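Local coordinates for ADP-ribose pyrophosphatase MutT (Rickettsia felis, PDB 4KYX), which probably hydrolyses nucleoside diphosphate-linked substrates or oxidised nucleotides such as 8-oxo-dGTP as a magnesium-dependent Nudix pyrophosphatase, at residues Pro13-Gly18 / Val92-Lys97; Leu64-Leu69 / Asn108-Lys113; Ile70-Gln75 / His99-His104; Phe76-Asn81 / Lys134-Lys139. All blocks are in the same frame, centred on the assembly; numbering follows the deposited sequence.

Contact 1. Residues Pro13-Gly18 / Val92-Lys97; sequences PRIGIG and VSIFLK
The parallel strand pair of the Nudix mixed sheet forms this contact, pairing Ile15 with Val92, Gly16 with Ser93, Ile17 with Ile94 and Gly18 with Phe95. The two strands run in the same sense, with 22° between their axes, and five backbone hydrogen bonds hold the register. Gly16 bonds through both its N and its O: Gly16 N donates to Val92 O at 2.9 Å, and Gly16 O receives Ile94 N at 2.8 Å. Gly18 repeats the pattern, its N giving the shortest bond of the series, 2.7 Å to Ile94 O, while Leu96 N binds Gly18 O. Val92 N closes the other end on Arg14 O, approaching nearly along the C=O axis.

Ile15, Ile17, Val92 and Ile94 share one face of the sheet. There Ile17 crosses Ile94 obliquely, its CD1 methyl lying 3.7 Å from Ile94 CB, and its CG2 meets Leu96 CD1 at 3.9 Å. Helix 55-67 packs over this same face, through Phe55 against Ile17 and Ile94, while Ile15 and Val92 meet Ile15 of the second subunit. On the other face, the first torsion of Phe95 sets CG anti to its carbonyl carbon, beside the backbone N (chi1 -74°). Phe95 CD1 is 3.9 Å from Gly18 CA and 3.7 Å from Gly18 O.

Contact 2. Residues Leu64-Leu69 / Asn108-Lys113; sequences LEETNL and NLEPHK
Leu109 overlaps the C-terminal end of helix 55-67, reaching over its last backbone groups. Its CD1 methyl lies 3.5 Å from Asn68 N and 3.6 Å from Leu64 O, two atoms that are hydrogen-bonded to each other. The same methyl lies 3.8 Å from Asn68 CB. Nearer the backbone, Leu109 CB rests 3.3 Å from Glu65 O.

Glu66 O takes two donors. Leu109 N comes in at 3.2 Å from above the carbonyl plane, 46° out of it, and a water donates at 2.7 Å. That water also donates to Asn108 OD1 and accepts from Glu110 N, tying the loop to the helix a second time.

By sequence this region carries the close of the Nudix box, Glu65 and Glu66 forming its paired glutamates; Asn68, with positive phi, departs from helical backbone angles. Thr67 adds an ST turn, its OG1 accepting Leu69 N and also hydrogen-bonding Val63 O. Across the contact the side chains of Glu66 and Glu110 approach at a slant: Glu110 OE1 stands 3.6 Å from Glu66 CG and 4.2 Å from Glu66 OE2, a pair of like charges, and the carboxylate planes are turned 41° apart. Glu66 OE1 accepts from Gly46 N of strand 45-48, whereas Asn68 ND2 donates to Glu105 O and Asn108 ND2 to Val114 O.

Contact 3. Residues Ile70-Gln75 / His99-His104; sequences IIENPQ and HCLNEH
Asn102 is turned toward Ile70 by a first torsion that sets CG between its own backbone N and carbonyl carbon (chi1 63°), while across the segments Glu72 CG takes the same kind of position (chi1 65°) and its chain then runs extended past Leu101. Asn102 OD1 accepts Ile70 N at 2.8 Å in an almost straight bond, 177° at the hydrogen, with the donor tilted somewhat from the carbonyl plane. Ile70 also accepts, its O taking Leu101 N at 2.9 Å.

A single backbone bridge joins Ile71 and Cys100, whose CA atoms stand 4.2 Å apart. It is flanked on one side by the bond from Leu101 N to Ile70 O and on the other by Glu72 N pointing to His99 O, a weak bond at 3.5 Å; a water that donates to Glu72 O and accepts from His99 N carries the pairing one step further. The side chains of Glu72 and Leu101 cross at about a right angle, both leucine methyls lying against the carboxylate: Leu101 CD1 is 3.6 Å from Glu72 OE1 and Leu101 CD2 is 3.7 Å from Glu72 CD. On the inner side Ile71 CG2 touches Cys100 CB at 3.9 Å, and Ile71 continues against Ile60 and Val63 of helix 55-67.

Asn102 ND2 donates to Asn68 O and to Glu105 OE2. With donors and acceptor so assigned, the amide's rotation is fixed, and one asparagine joins the loop leaving the Nudix helix to the loop leaving strand 89-99.

Contact 4. Residues Phe76-Asn81 / Lys134-Lys139; sequences FIAVTN and KRLIEK
Ala78 and Leu136 bring strand 75-84 and helix 131-137 together with their CA atoms 7.3 Å apart, a spacing bridged by side chains with no direct hydrogen bond between the segments. The strand is locally irregular: Ile77 and Ala78 both face Phe95 of the adjoining strand, a classic beta bulge, and both have their CB directed at the helix.

Leu136 carries the apolar part. Its CG lies anti to the backbone N (chi1 173°), and the CD1 methyl meets Ala78 CB at 3.6 Å. A longer approach of Ile77 CG2 to Leu136 CD1, 4.3 Å, is doubtful because Ile77 has two conformers. Cys141 and Leu143 also touch Leu136. One residue earlier, Arg135 approaches Thr80, where Thr80 CG2 is 4.2 Å from Arg135 CB. This is a looser touch of methyl against methylene, and the threonine hydroxyl is engaged instead with Asp82 OD2.

At the outer margin a water sits in the plane of the Arg135 guanidinium, at its edge, 3.1 Å from Arg135 NH2. It also accepts from Asn81 N at 3.2 Å, so the polar link between the segments is indirect. Just beyond Leu136 the helix stops in a Schellman motif with Lys139, of positive phi, as the C-prime residue; Lys140 N bonds Arg135 O, and Lys139 N binds Leu136 O at 3.0 Å.

Pro132 and Leu136 of this helix also touch Phe95, on the sheet face away from helix 55-67. A sheet packed between two helices in this way is the alpha/beta/alpha sandwich of the Nudix fold.

How the contacts relate
Contacts 1 and 4 have centres about 10 Å apart and share the mixed sheet: strand 89-99 pairs with 14-22 on one side and 75-84 on the other, and Phe95 O to Ile77 N, 2.9 Å and probably a hydrogen bond, is one of the links. Contacts 2 and 3, centres about 15 Å apart, lie at the end of helix 55-67, contact 3 nested along the chain inside the loop that contact 2 closes. Residues 64-69, 70-75 and 76-81 follow without a break, leading from Nudix helix through loop to strand. Contacts 2 and 4 have centres about 23 Å apart, on opposite sides of the chain's centre. Contacts 1 and 4 both reach the second subunit through their shared sheet.

Contact 1. Residues Pro13-Gly18 / Val92-Lys97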
# COMPACT_ATOMS: atom_id res chain seq x y z
N PRO A 13 0.18 0.03 11.82
CA PRO A 13 0.44 -0.69 10.57
C PRO A 13 1.76 -0.23 9.90
O PRO A 13 2.06 0.96 9.87
CB PRO A 13 -0.78 -0.29 9.71
CG PRO A 13 -1.84 0.01 10.69
CD PRO A 13 -1.14 0.70 11.81
N ARG A 14 2.51 -1.18 9.38
CA ARG A 14 3.79 -0.87 8.75
C ARG A 14 3.78 -1.15 7.27
O ARG A 14 3.04 -1.97 6.82
CB ARG A 14 4.85 -1.71 9.43
CG ARG A 14 4.99 -1.46 10.93
CD ARG A 14 5.93 -0.30 11.28
NE ARG A 14 7.00 -0.02 10.29
CZ ARG A 14 8.28 -0.38 10.36
NH1 ARG A 14 8.77 -1.13 11.35
NH2 ARG A 14 9.08 0.02 9.38
N ILE A 15 4.69 -0.54 6.51
CA ILE A 15 4.70 -0.75 5.11
C ILE A 15 5.92 -1.60 4.74
O ILE A 15 7.05 -1.25 5.05
CB ILE A 15 4.74 0.56 4.33
CG1 ILE A 15 3.47 1.39 4.62
CG2 ILE A 15 4.94 0.25 2.86
CD1 ILE A 15 3.64 2.89 4.69
N GLY A 16 5.64 -2.68 4.04
CA GLY A 16 6.64 -3.63 3.59
C GLY A 16 6.70 -3.56 2.08
O GLY A 16 5.69 -3.33 1.40
N ILE A 17 7.86 -3.82 1.51
CA ILE A 17 8.02 -3.90 0.08
C ILE A 17 8.40 -5.36 -0.21
O ILE A 17 9.38 -5.87 0.36
CB ILE A 17 9.15 -2.93 -0.39
CG1 ILE A 17 8.82 -1.44 -0.18
CG2 ILE A 17 9.60 -3.26 -1.80
CD1 ILE A 17 7.50 -0.94 -0.64
N GLY A 18 7.70 -6.03 -1.12
CA GLY A 18 8.17 -7.32 -1.62
C GLY A 18 8.51 -7.24 -3.08
O GLY A 18 7.83 -6.61 -3.87
N VAL A 92 1.09 -3.61 5.57
CA VAL A 92 0.62 -3.41 4.23
C VAL A 92 1.81 -3.70 3.34
O VAL A 92 2.84 -3.02 3.43
CB VAL A 92 0.04 -2.00 4.05
CG1 VAL A 92 -0.22 -1.68 2.59
CG2 VAL A 92 -1.27 -1.86 4.85
N SER A 93 1.72 -4.74 2.51
CA SER A 93 2.82 -5.08 1.61
C SER A 93 2.57 -4.51 0.22
O SER A 93 1.50 -4.68 -0.35
CB SER A 93 3.01 -6.57 1.50
OG SER A 93 3.33 -7.14 2.78
N ILE A 94 3.59 -3.91 -0.35
CA ILE A 94 3.58 -3.46 -1.72
C ILE A 94 4.48 -4.37 -2.50
O ILE A 94 5.67 -4.51 -2.17
CB ILE A 94 4.18 -2.05 -1.82
CG1 ILE A 94 3.45 -1.13 -0.86
CG2 ILE A 94 4.17 -1.56 -3.26
CD1 ILE A 94 2.03 -0.90 -1.17
N PHE A 95 3.93 -5.04 -3.50
CA PHE A 95 4.74 -5.92 -4.33
C PHE A 95 5.08 -5.28 -5.64
O PHE A 95 4.23 -4.64 -6.28
CB PHE A 95 4.01 -7.21 -4.63
CG PHE A 95 3.97 -8.13 -3.45
CD1 PHE A 95 5.02 -8.97 -3.19
CD2 PHE A 95 2.86 -8.14 -2.59
CE1 PHE A 95 4.98 -9.85 -2.09
CE2 PHE A 95 2.83 -9.02 -1.50
CZ PHE A 95 3.90 -9.86 -1.26
N LEU A 96 6.33 -5.53 -6.05
CA LEU A 96 6.82 -5.13 -7.33
C LEU A 96 7.52 -6.28 -8.03
O LEU A 96 7.86 -7.24 -7.39
CB LEU A 96 7.77 -3.96 -7.21
CG LEU A 96 7.23 -2.70 -6.60
CD1 LEU A 96 7.52 -2.68 -5.10
CD2 LEU A 96 7.87 -1.55 -7.30
N LYS A 97 7.57 -6.23 -9.33
CA LYS A 97 8.33 -7.19 -10.07
C LYS A 97 9.44 -6.58 -10.91
O LYS A 97 9.31 -5.48 -11.43
CB LYS A 97 7.46 -8.11 -10.89
CG LYS A 97 6.72 -7.50 -12.03
CD LYS A 97 6.49 -8.56 -13.12
CE LYS A 97 5.95 -7.81 -14.36
NZ LYS A 97 4.47 -7.76 -14.42

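Contact 2. Residues Leu64-Leu69 / Asn108-Lys113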
# COMPACT_ATOMS: atom_id res chain seq x y z
N LEU A 64 19.40 -5.74 -3.77
CA LEU A 64 20.85 -5.74 -3.76
C LEU A 64 21.41 -6.18 -2.41
O LEU A 64 22.39 -6.99 -2.35
CB LEU A 64 21.42 -4.34 -4.15
CG LEU A 64 22.90 -4.18 -4.46
CD1 LEU A 64 23.31 -5.11 -5.57
CD2 LEU A 64 23.13 -2.68 -4.82
N GLU A 65 20.91 -5.59 -1.34
CA GLU A 65 21.34 -5.91 0.03
C GLU A 65 21.19 -7.40 0.36
O GLU A 65 21.98 -7.95 1.10
CB GLU A 65 20.55 -5.12 1.08
CG GLU A 65 21.02 -3.70 1.25
CD GLU A 65 20.14 -2.90 2.18
OE1 GLU A 65 19.23 -3.50 2.84
OE2 GLU A 65 20.33 -1.67 2.25
N GLU A 66 20.11 -8.02 -0.13
CA GLU A 66 19.76 -9.39 0.28
C GLU A 66 20.38 -10.53 -0.59
O GLU A 66 20.66 -11.63 -0.08
CB GLU A 66 18.23 -9.53 0.36
CG GLU A 66 17.65 -8.65 1.45
CD GLU A 66 16.15 -8.58 1.41
OE1 GLU A 66 15.55 -9.10 0.45
OE2 GLU A 66 15.56 -7.90 2.30
N THR A 67 20.57 -10.24 -1.88
CA THR A 67 20.80 -11.25 -2.89
C THR A 67 22.00 -10.92 -3.78
O THR A 67 22.35 -11.75 -4.60
CB THR A 67 19.58 -11.42 -3.83
OG1 THR A 67 19.45 -10.22 -4.63
CG2 THR A 67 18.33 -11.70 -3.04
N ASN A 68 22.57 -9.73 -3.67
CA ASN A 68 23.63 -9.23 -4.58
C ASN A 68 23.17 -8.99 -6.02
O ASN A 68 23.98 -8.72 -6.89
CB ASN A 68 24.81 -10.22 -4.57
CG ASN A 68 26.14 -9.60 -4.93
OD1 ASN A 68 26.46 -8.52 -4.52
ND2 ASN A 68 26.96 -10.34 -5.69
N LEU A 69 21.86 -9.06 -6.27
CA LEU A 69 21.33 -8.94 -7.60
C LEU A 69 20.93 -7.50 -7.86
O LEU A 69 20.48 -6.79 -6.96
CB LEU A 69 20.09 -9.81 -7.79
CG LEU A 69 20.32 -11.31 -7.68
CD1 LEU A 69 19.05 -12.14 -7.67
CD2 LEU A 69 21.26 -11.73 -8.80
N ASN A 108 23.81 -15.29 -1.11
CA ASN A 108 23.01 -15.12 0.11
C ASN A 108 23.73 -14.19 1.08
O ASN A 108 24.60 -14.62 1.88
CB ASN A 108 22.80 -16.47 0.78
CG ASN A 108 21.83 -16.42 1.92
OD1 ASN A 108 21.33 -15.36 2.28
ND2 ASN A 108 21.51 -17.59 2.48
N LEU A 109 23.37 -12.91 1.02
CA LEU A 109 24.02 -11.94 1.83
C LEU A 109 23.49 -11.79 3.24
O LEU A 109 24.09 -11.07 4.02
CB LEU A 109 24.00 -10.57 1.10
CG LEU A 109 24.75 -10.64 -0.23
CD1 LEU A 109 24.73 -9.28 -0.94
CD2 LEU A 109 26.19 -11.12 -0.03
N GLU A 110 22.37 -12.43 3.57
CA GLU A 110 21.83 -12.41 4.95
C GLU A 110 21.57 -13.85 5.39
O GLU A 110 20.41 -14.28 5.59
CB GLU A 110 20.58 -11.56 5.02
CG GLU A 110 20.84 -10.11 4.61
CD GLU A 110 19.72 -9.14 4.94
OE1 GLU A 110 18.52 -9.52 4.86
OE2 GLU A 110 20.04 -7.99 5.27
N PRO A 111 22.66 -14.62 5.54
CA PRO A 111 22.46 -16.05 5.81
C PRO A 111 21.90 -16.40 7.18
O PRO A 111 21.48 -17.53 7.40
CB PRO A 111 23.87 -16.65 5.66
CG PRO A 111 24.82 -15.52 5.56
CD PRO A 111 24.08 -14.22 5.59
N HIS A 112 21.87 -15.43 8.10
CA HIS A 112 21.17 -15.65 9.37
C HIS A 112 19.69 -15.42 9.28
O HIS A 112 18.96 -15.87 10.15
CB HIS A 112 21.85 -14.86 10.48
CG HIS A 112 23.27 -15.29 10.66
ND1 HIS A 112 24.33 -14.63 10.07
CD2 HIS A 112 23.79 -16.41 11.20
CE1 HIS A 112 25.45 -15.28 10.31
NE2 HIS A 112 25.15 -16.36 11.00
N LYS A 113 19.25 -14.75 8.23
CA LYS A 113 17.83 -14.55 8.01
C LYS A 113 17.28 -15.59 7.04
O LYS A 113 16.16 -16.09 7.23
CB LYS A 113 17.51 -13.15 7.51
O HOH W 1 19.79 -12.85 2.11

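Contact 3. Residues Ile70-Gln75 / His99-His104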
# COMPACT_ATOMS: atom_id res chain seq x y z
N ILE A 70 21.12 -7.10 -9.11
CA ILE A 70 20.78 -5.76 -9.58
C ILE A 70 19.53 -5.90 -10.41
O ILE A 70 19.54 -6.58 -11.46
CB ILE A 70 21.95 -5.16 -10.43
CG1 ILE A 70 23.14 -4.88 -9.53
CG2 ILE A 70 21.45 -3.91 -11.11
CD1 ILE A 70 24.40 -4.41 -10.28
N ILE A 71 18.44 -5.26 -9.96
CA ILE A 71 17.23 -5.25 -10.76
C ILE A 71 17.04 -3.91 -11.34
O ILE A 71 17.57 -2.90 -10.80
CB ILE A 71 15.95 -5.64 -9.97
CG1 ILE A 71 15.83 -4.81 -8.70
CG2 ILE A 71 15.94 -7.14 -9.66
CD1 ILE A 71 14.40 -4.65 -8.26
N GLU A 72 16.32 -3.88 -12.46
CA GLU A 72 15.99 -2.63 -13.11
C GLU A 72 14.47 -2.45 -13.25
O GLU A 72 13.73 -3.44 -13.36
CB GLU A 72 16.67 -2.52 -14.49
CG GLU A 72 16.19 -3.55 -15.50
CD GLU A 72 16.73 -3.39 -16.92
OE1 GLU A 72 17.75 -2.61 -17.18
OE2 GLU A 72 16.15 -4.10 -17.78
N ASN A 73 14.05 -1.19 -13.25
CA ASN A 73 12.68 -0.73 -13.57
C ASN A 73 11.58 -1.59 -12.95
O ASN A 73 10.75 -2.16 -13.65
CB ASN A 73 12.50 -0.67 -15.08
CG ASN A 73 13.43 0.33 -15.73
OD1 ASN A 73 14.09 0.03 -16.69
ND2 ASN A 73 13.49 1.52 -15.16
N PRO A 74 11.61 -1.68 -11.62
CA PRO A 74 10.61 -2.52 -10.95
C PRO A 74 9.23 -1.95 -11.21
O PRO A 74 9.04 -0.70 -11.23
CB PRO A 74 10.98 -2.42 -9.48
CG PRO A 74 11.82 -1.21 -9.36
CD PRO A 74 12.50 -1.00 -10.66
N GLN A 75 8.29 -2.86 -11.45
CA GLN A 75 6.92 -2.59 -11.79
C GLN A 75 5.97 -2.92 -10.66
O GLN A 75 6.00 -3.98 -10.09
CB GLN A 75 6.49 -3.35 -13.04
CG GLN A 75 7.28 -3.04 -14.29
CD GLN A 75 7.18 -1.57 -14.70
OE1 GLN A 75 6.08 -1.02 -14.92
NE2 GLN A 75 8.35 -0.90 -14.79
N HIS A 99 13.02 -7.89 -13.53
CA HIS A 99 14.06 -8.81 -13.98
C HIS A 99 15.40 -8.37 -13.44
O HIS A 99 15.69 -7.16 -13.38
CB HIS A 99 14.10 -8.92 -15.50
CG HIS A 99 13.16 -9.94 -16.02
ND1 HIS A 99 13.54 -11.23 -16.31
CD2 HIS A 99 11.82 -9.88 -16.23
CE1 HIS A 99 12.48 -11.91 -16.73
NE2 HIS A 99 11.43 -11.11 -16.68
N CYS A 100 16.19 -9.33 -12.96
CA CYS A 100 17.58 -9.05 -12.61
C CYS A 100 18.51 -9.12 -13.83
O CYS A 100 18.28 -9.85 -14.78
CB CYS A 100 18.07 -9.91 -11.47
SG CYS A 100 18.29 -11.64 -11.91
N LEU A 101 19.59 -8.36 -13.74
CA LEU A 101 20.56 -8.18 -14.82
C LEU A 101 21.81 -9.05 -14.66
O LEU A 101 22.64 -9.13 -15.57
CB LEU A 101 20.95 -6.70 -14.85
CG LEU A 101 19.81 -5.75 -15.19
CD1 LEU A 101 20.32 -4.32 -15.30
CD2 LEU A 101 19.12 -6.17 -16.50
N ASN A 102 21.99 -9.67 -13.51
CA ASN A 102 23.24 -10.33 -13.17
C ASN A 102 22.93 -11.58 -12.36
O ASN A 102 23.50 -11.77 -11.30
CB ASN A 102 24.11 -9.37 -12.35
CG ASN A 102 23.49 -8.97 -11.00
OD1 ASN A 102 22.27 -8.90 -10.86
ND2 ASN A 102 24.33 -8.67 -10.01
N GLU A 103 22.02 -12.41 -12.85
CA GLU A 103 21.55 -13.54 -12.06
C GLU A 103 22.65 -14.48 -11.59
O GLU A 103 22.52 -15.10 -10.53
CB GLU A 103 20.47 -14.32 -12.81
CG GLU A 103 20.95 -15.06 -14.06
CD GLU A 103 19.79 -15.57 -14.87
OE1 GLU A 103 19.10 -14.71 -15.47
OE2 GLU A 103 19.51 -16.79 -14.83
N HIS A 104 23.76 -14.60 -12.34
CA HIS A 104 24.82 -15.50 -11.89
C HIS A 104 25.62 -15.01 -10.70
O HIS A 104 26.39 -15.79 -10.14
CB HIS A 104 25.75 -15.85 -13.06
CG HIS A 104 25.03 -16.54 -14.16
ND1 HIS A 104 25.26 -16.27 -15.49
CD2 HIS A 104 24.02 -17.44 -14.13
CE1 HIS A 104 24.45 -17.02 -16.23
NE2 HIS A 104 23.68 -17.73 -15.43
O HOH W 2 12.59 -5.76 -15.16

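Contact 4. Residues Phe76-Asn81 / Lys134-Lys139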
# COMPACT_ATOMS: atom_id res chain seq x y z
N PHE A 76 5.10 -1.98 -10.34
CA PHE A 76 4.11 -2.17 -9.24
C PHE A 76 3.12 -3.24 -9.62
O PHE A 76 2.55 -3.21 -10.71
CB PHE A 76 3.47 -0.80 -9.01
CG PHE A 76 2.65 -0.69 -7.79
CD1 PHE A 76 1.36 -1.17 -7.77
CD2 PHE A 76 3.13 -0.03 -6.70
CE1 PHE A 76 0.56 -1.03 -6.63
CE2 PHE A 76 2.35 0.13 -5.58
CZ PHE A 76 1.07 -0.39 -5.54
N ILE A 77 2.91 -4.25 -8.78
CA ILE A 77 2.04 -5.40 -9.08
C ILE A 77 0.79 -5.47 -8.18
O ILE A 77 -0.28 -5.82 -8.62
CB ILE A 77 2.78 -6.75 -8.91
CG1 ILE A 77 3.91 -6.92 -9.93
CG2 ILE A 77 1.82 -7.94 -8.98
CD1 ILE A 77 3.50 -6.91 -11.39
N ALA A 78 0.97 -5.20 -6.89
CA ALA A 78 -0.09 -5.54 -5.95
C ALA A 78 0.08 -4.94 -4.57
O ALA A 78 1.16 -4.52 -4.20
CB ALA A 78 -0.23 -7.03 -5.86
N VAL A 79 -1.04 -4.83 -3.86
CA VAL A 79 -1.04 -4.45 -2.44
C VAL A 79 -1.78 -5.51 -1.68
O VAL A 79 -2.86 -5.97 -2.08
CB VAL A 79 -1.79 -3.12 -2.16
CG1 VAL A 79 -1.67 -2.77 -0.67
CG2 VAL A 79 -1.25 -1.99 -3.02
N THR A 80 -1.21 -5.87 -0.53
CA THR A 80 -1.88 -6.76 0.40
C THR A 80 -1.90 -6.11 1.74
O THR A 80 -1.04 -5.31 2.04
CB THR A 80 -1.17 -8.13 0.55
OG1 THR A 80 0.16 -7.91 0.97
CG2 THR A 80 -1.12 -8.88 -0.76
N ASN A 81 -2.91 -6.47 2.53
CA ASN A 81 -3.10 -5.94 3.86
C ASN A 81 -3.27 -7.12 4.81
O ASN A 81 -4.29 -7.79 4.78
CB ASN A 81 -4.36 -5.05 3.85
CG ASN A 81 -4.75 -4.57 5.24
OD1 ASN A 81 -3.92 -4.11 5.98
ND2 ASN A 81 -6.00 -4.72 5.59
N LYS A 134 1.52 -15.69 -0.41
CA LYS A 134 0.40 -16.61 -0.58
C LYS A 134 -0.84 -15.87 -1.07
O LYS A 134 -1.49 -16.32 -2.02
CB LYS A 134 0.10 -17.36 0.74
CG LYS A 134 -0.91 -18.52 0.65
CD LYS A 134 -0.33 -19.69 -0.15
CE LYS A 134 -1.07 -21.02 -0.03
NZ LYS A 134 -0.32 -22.01 -0.83
N ARG A 135 -1.14 -14.74 -0.44
CA ARG A 135 -2.27 -13.92 -0.84
C ARG A 135 -2.16 -13.43 -2.25
O ARG A 135 -3.14 -13.43 -3.03
CB ARG A 135 -2.49 -12.75 0.15
CG ARG A 135 -3.04 -13.26 1.47
CD ARG A 135 -3.60 -12.20 2.37
NE ARG A 135 -4.86 -12.71 2.85
CZ ARG A 135 -6.07 -12.21 2.65
NH1 ARG A 135 -7.11 -12.89 3.10
NH2 ARG A 135 -6.26 -11.02 2.05
N LEU A 136 -0.96 -12.96 -2.60
CA LEU A 136 -0.71 -12.55 -3.94
C LEU A 136 -0.94 -13.68 -4.95
O LEU A 136 -1.64 -13.54 -5.97
CB LEU A 136 0.69 -11.99 -4.03
CG LEU A 136 1.11 -11.68 -5.45
CD1 LEU A 136 0.21 -10.59 -5.97
CD2 LEU A 136 2.55 -11.27 -5.56
N ILE A 137 -0.32 -14.83 -4.69
CA ILE A 137 -0.45 -15.98 -5.61
C ILE A 137 -1.92 -16.45 -5.80
O ILE A 137 -2.33 -16.75 -6.91
CB ILE A 137 0.47 -17.13 -5.19
CG1 ILE A 137 1.90 -16.65 -5.24
CG2 ILE A 137 0.25 -18.35 -6.08
CD1 ILE A 137 2.32 -16.05 -6.56
N GLU A 138 -2.72 -16.41 -4.74
CA GLU A 138 -4.10 -16.86 -4.82
C GLU A 138 -5.02 -15.69 -5.10
O GLU A 138 -6.23 -15.78 -4.94
CB GLU A 138 -4.47 -17.57 -3.53
CG GLU A 138 -3.48 -18.68 -3.15
CD GLU A 138 -3.50 -19.91 -4.06
OE1 GLU A 138 -4.37 -20.01 -4.94
OE2 GLU A 138 -2.64 -20.81 -3.89
N LYS A 139 -4.42 -14.60 -5.55
CA LYS A 139 -5.13 -13.35 -5.87
C LYS A 139 -6.10 -12.82 -4.79
O LYS A 139 -7.12 -12.19 -5.12
CB LYS A 139 -5.89 -13.52 -7.17
CG LYS A 139 -5.10 -14.05 -8.34
CD LYS A 139 -5.94 -13.90 -9.61
CE LYS A 139 -5.54 -14.86 -10.71
NZ LYS A 139 -4.14 -14.61 -11.13
O HOH W 3 -4.92 -8.42 0.99